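T cell receptor mu chain (Monodelphis domestica, PDB 7L15) forms one chain of the marsupial gamma-mu T cell receptor, pairing its immunoglobulin domains with those of a gamma chain, probably to recognise antigen. Local coordinates at residues I88-E93 with G101-A106; D147-L152 with V163-S168. All blocks are in the same frame, centred on the assembly; numbering follows the deposited sequence.

Contact 1 of 2, residues I88-E93 with G101-A106; sequences IFLQIE and GQYHCA
The first torsion of Tyr-103, -75°, sets its ring carbon CG beside the backbone N and opposite the carbonyl carbon, and the phenol extends from strand 101-106 toward strand 88-92. Leu-90 meets it with chi1 at 169°, which turns CG to the far side from its own backbone N and carries CD2 to the ring. CD2 of Leu-90 lies 3.6 Å from Tyr-103 CD2, its side chain running at about a right angle to that of the tyrosine. Ile-92 and the tyrosine reach out from opposite directions, and the CD1 methyl of Ile-92 stops 3.8 Å from Tyr-103 CE2. Both methyls approach the ring obliquely. CD1 of Ile-92 is also 4.0 Å from Tyr-103 OH, but the polar partner of that hydroxyl is the carbonyl O of Asp-99, four residues earlier. This bond back to the turn before the strand is the tyrosine corner of immunoglobulin domains, and it ties down the ring at its outer end. At the other end of the patch, Ile-88 CD1 makes a looser apolar contact, 4.4 Å, with Cys-105 SG, the sulfur that is bonded to Cys-36. Between the short strand axes, 9.6 Å apart at closest approach, the interface is purely apolar and buried. Within the V-domain sandwich, strand 87-92 pairs with strands 32-39 and 77-82, and across the core strand 101-109 pairs with 48-53, 117-120 and 124-129 in the facing layer; Trp-50, Leu-52, Leu-34 and Leu-62 from these and strand 60-65 complete the packing.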
# COMPACT_ATOMS: atom_id res chain seq x y z
N ILE A 88 21.89 -2.74 -16.09
CA ILE A 88 21.78 -1.44 -15.46
C ILE A 88 21.60 -1.64 -13.96
O ILE A 88 21.10 -2.68 -13.51
CB ILE A 88 20.63 -0.55 -15.99
CG1 ILE A 88 19.27 -1.00 -15.42
CG2 ILE A 88 20.62 -0.54 -17.49
CD1 ILE A 88 18.24 0.11 -15.42
N PHE A 89 22.00 -0.63 -13.20
CA PHE A 89 22.02 -0.69 -11.75
C PHE A 89 21.19 0.43 -11.15
O PHE A 89 20.95 1.46 -11.79
CB PHE A 89 23.44 -0.63 -11.22
CG PHE A 89 24.34 -1.63 -11.85
CD1 PHE A 89 24.98 -1.34 -13.06
CD2 PHE A 89 24.53 -2.87 -11.26
CE1 PHE A 89 25.80 -2.28 -13.66
CE2 PHE A 89 25.35 -3.82 -11.86
CZ PHE A 89 25.99 -3.52 -13.06
N LEU A 90 20.74 0.20 -9.93
CA LEU A 90 20.04 1.20 -9.14
C LEU A 90 20.80 1.40 -7.84
O LEU A 90 21.28 0.43 -7.24
CB LEU A 90 18.60 0.77 -8.86
CG LEU A 90 17.81 1.58 -7.83
CD1 LEU A 90 17.48 2.92 -8.39
CD2 LEU A 90 16.52 0.86 -7.43
N GLN A 91 20.93 2.64 -7.42
CA GLN A 91 21.50 2.90 -6.11
C GLN A 91 20.63 3.90 -5.37
O GLN A 91 20.31 4.96 -5.90
CB GLN A 91 22.93 3.43 -6.20
CG GLN A 91 23.41 3.89 -4.85
CD GLN A 91 24.84 4.39 -4.85
OE1 GLN A 91 25.79 3.60 -4.80
NE2 GLN A 91 25.00 5.72 -4.90
N ILE A 92 20.24 3.54 -4.14
CA ILE A 92 19.46 4.42 -3.30
C ILE A 92 20.16 4.48 -1.96
O ILE A 92 20.20 3.48 -1.21
CB ILE A 92 18.01 3.96 -3.13
CG1 ILE A 92 17.31 3.94 -4.49
CG2 ILE A 92 17.26 4.93 -2.24
CD1 ILE A 92 15.81 3.66 -4.40
N GLU A 93 20.73 5.63 -1.65
CA GLU A 93 21.39 5.83 -0.38
C GLU A 93 20.37 6.19 0.66
O GLU A 93 19.28 6.67 0.35
CB GLU A 93 22.43 6.93 -0.49
CG GLU A 93 23.42 6.69 -1.59
CD GLU A 93 24.73 7.36 -1.32
OE1 GLU A 93 25.11 8.21 -2.14
OE2 GLU A 93 25.38 7.03 -0.30
N GLY A 101 9.28 -2.17 -0.80
CA GLY A 101 8.37 -2.51 -1.87
C GLY A 101 9.06 -3.39 -2.89
O GLY A 101 10.10 -3.98 -2.64
N GLN A 102 8.42 -3.49 -4.05
CA GLN A 102 8.90 -4.32 -5.14
C GLN A 102 9.54 -3.42 -6.20
O GLN A 102 8.85 -2.61 -6.83
CB GLN A 102 7.76 -5.13 -5.74
CG GLN A 102 8.22 -6.16 -6.75
CD GLN A 102 8.63 -7.47 -6.08
OE1 GLN A 102 8.56 -7.60 -4.85
NE2 GLN A 102 9.04 -8.45 -6.89
N TYR A 103 10.84 -3.58 -6.41
CA TYR A 103 11.57 -2.77 -7.37
C TYR A 103 11.60 -3.46 -8.73
O TYR A 103 12.09 -4.59 -8.86
CB TYR A 103 12.99 -2.50 -6.86
CG TYR A 103 13.02 -1.46 -5.76
CD1 TYR A 103 12.66 -1.80 -4.46
CD2 TYR A 103 13.36 -0.14 -6.04
CE1 TYR A 103 12.66 -0.85 -3.47
CE2 TYR A 103 13.36 0.83 -5.04
CZ TYR A 103 13.00 0.47 -3.76
OH TYR A 103 12.99 1.40 -2.75
N HIS A 104 11.11 -2.77 -9.76
CA HIS A 104 11.02 -3.30 -11.11
C HIS A 104 11.94 -2.52 -12.03
O HIS A 104 11.97 -1.29 -12.00
CB HIS A 104 9.59 -3.22 -11.64
CG HIS A 104 8.64 -4.15 -10.95
ND1 HIS A 104 8.32 -5.39 -11.44
CD2 HIS A 104 7.97 -4.02 -9.78
CE1 HIS A 104 7.46 -5.98 -10.62
NE2 HIS A 104 7.23 -5.17 -9.61
N CYS A 105 12.71 -3.25 -12.82
CA CYS A 105 13.35 -2.73 -14.02
C CYS A 105 12.31 -2.61 -15.14
O CYS A 105 11.44 -3.48 -15.28
CB CYS A 105 14.46 -3.71 -14.40
SG CYS A 105 15.60 -3.36 -15.74
N ALA A 106 12.38 -1.54 -15.92
CA ALA A 106 11.41 -1.32 -16.98
C ALA A 106 12.10 -0.85 -18.26
O ALA A 106 13.08 -0.10 -18.19
CB ALA A 106 10.35 -0.28 -16.58

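Contact 2 of 2, residues D147-L152 with V163-S168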
# COMPACT_ATOMS: atom_id res chain seq x y z
N ASP A 147 -17.36 -3.18 24.91
CA ASP A 147 -16.86 -4.53 25.16
C ASP A 147 -15.55 -4.81 24.45
O ASP A 147 -15.10 -5.96 24.41
CB ASP A 147 -17.91 -5.57 24.75
CG ASP A 147 -18.19 -5.56 23.26
OD1 ASP A 147 -18.52 -4.49 22.71
OD2 ASP A 147 -18.08 -6.63 22.62
N ALA A 148 -14.94 -3.79 23.86
CA ALA A 148 -13.66 -3.92 23.20
C ALA A 148 -12.58 -3.38 24.13
O ALA A 148 -12.76 -2.34 24.77
CB ALA A 148 -13.66 -3.18 21.86
N VAL A 149 -11.48 -4.12 24.23
CA VAL A 149 -10.32 -3.68 24.99
C VAL A 149 -9.13 -3.67 24.05
O VAL A 149 -8.88 -4.65 23.34
CB VAL A 149 -10.05 -4.57 26.21
CG1 VAL A 149 -9.88 -6.02 25.79
CG2 VAL A 149 -8.81 -4.08 26.94
N ALA A 150 -8.43 -2.54 24.00
CA ALA A 150 -7.18 -2.43 23.28
C ALA A 150 -6.06 -2.35 24.31
O ALA A 150 -6.17 -1.65 25.31
CB ALA A 150 -7.14 -1.18 22.38
N CYS A 151 -5.00 -3.09 24.07
CA CYS A 151 -3.79 -2.99 24.87
C CYS A 151 -2.75 -2.29 24.01
O CYS A 151 -2.35 -2.80 22.97
CB CYS A 151 -3.34 -4.38 25.33
SG CYS A 151 -1.84 -4.32 26.22
N LEU A 152 -2.33 -1.10 24.43
CA LEU A 152 -1.41 -0.26 23.66
C LEU A 152 0.00 -0.45 24.20
O LEU A 152 0.25 -0.25 25.39
CB LEU A 152 -1.83 1.20 23.74
CG LEU A 152 -0.80 2.26 23.35
CD1 LEU A 152 -0.39 2.08 21.93
CD2 LEU A 152 -1.42 3.65 23.55
N VAL A 163 2.37 -11.10 24.00
CA VAL A 163 1.29 -10.34 24.61
C VAL A 163 0.15 -11.28 24.94
O VAL A 163 -0.11 -12.26 24.23
CB VAL A 163 0.75 -9.21 23.71
CG1 VAL A 163 -0.13 -8.24 24.51
CG2 VAL A 163 1.90 -8.47 23.06
N SER A 164 -0.55 -10.97 26.03
CA SER A 164 -1.68 -11.77 26.48
C SER A 164 -2.63 -10.87 27.26
O SER A 164 -2.21 -10.12 28.14
CB SER A 164 -1.17 -12.92 27.35
OG SER A 164 -2.24 -13.69 27.83
N LEU A 165 -3.91 -10.92 26.89
CA LEU A 165 -4.99 -10.30 27.65
C LEU A 165 -5.75 -11.37 28.43
O LEU A 165 -6.13 -12.40 27.86
CB LEU A 165 -5.97 -9.58 26.72
CG LEU A 165 -5.62 -8.20 26.18
CD1 LEU A 165 -6.52 -7.90 25.01
CD2 LEU A 165 -5.75 -7.12 27.28
N THR A 166 -6.00 -11.12 29.71
CA THR A 166 -6.64 -12.11 30.56
C THR A 166 -7.63 -11.43 31.49
O THR A 166 -7.42 -10.30 31.93
CB THR A 166 -5.63 -12.88 31.42
OG1 THR A 166 -4.85 -11.95 32.17
CG2 THR A 166 -4.72 -13.73 30.53
N SER A 167 -8.71 -12.14 31.78
CA SER A 167 -9.74 -11.71 32.72
C SER A 167 -9.73 -12.68 33.89
O SER A 167 -10.09 -13.85 33.74
CB SER A 167 -11.10 -11.65 32.04
OG SER A 167 -12.03 -10.91 32.82
N SER A 168 -9.26 -12.20 35.05
CA SER A 168 -9.11 -13.01 36.27
C SER A 168 -8.42 -14.34 35.98
O SER A 168 -8.81 -15.39 36.48
CB SER A 168 -10.46 -13.22 36.96
OG SER A 168 -10.68 -12.24 37.97
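Leu-165 is the hub of this contact, its two methyls divided between Val-149 and Cys-151 on strand 148-152. The leucine has CG beside its backbone N and opposite its carbonyl carbon (chi1 -79°), which sends the branched end across the gap between the strands. CD1 takes the valine: it lies 3.9 Å from Val-149 CG1, the two side chains reaching toward each other tip to tip. The other methyl, CD2 of Leu-165, approaches Cys-151 at CB rather than at sulfur, with 4.1 Å between the two carbons. With chi1 of Cys-151 at 177°, SG turns away from the backbone N and continues into the disulfide with Cys-203. In the C1-set sandwich the two strands belong to facing sheets: 148-156 runs between 139-145 and 187-194, and 162-167 between 170-173 and 201-207. Leu-165, fourteen residues after the first disulfide cysteine, probably occupies the place of the core tryptophan of most immunoglobulin constant domains, and here it is a leucine that packs against the disulfide. Cys-151 and Leu-165 have the nearest CA atoms of the two segments, 7.9 Å apart, a spacing bridged by side chains alone. Leu-142, Ile-172, Ile-201 and His-191 also touch Leu-165. The backbone N of Leu-165 is hydrogen-bonded to OE1 of Gln-175, the first residue of strand 175-181.

Contacts 1 and 2 lie in the cores of different domains, variable and constant, one after the other along the chain. Their centres are 43 Å apart, on opposite sides of the chain's centre, and their nearest atoms stay about 25 Å from each other. Each is a bridge between facing sheets next to an intradomain disulfide. Both also have a strand whose outer face meets the gamma chain: His-104 packs on Pro-46 of that chain, and Ala-148 and Ala-150 pack on its Phe-130. The protein-attached sugar is about 12 Å from the side chain of Ile-88 in contact 1.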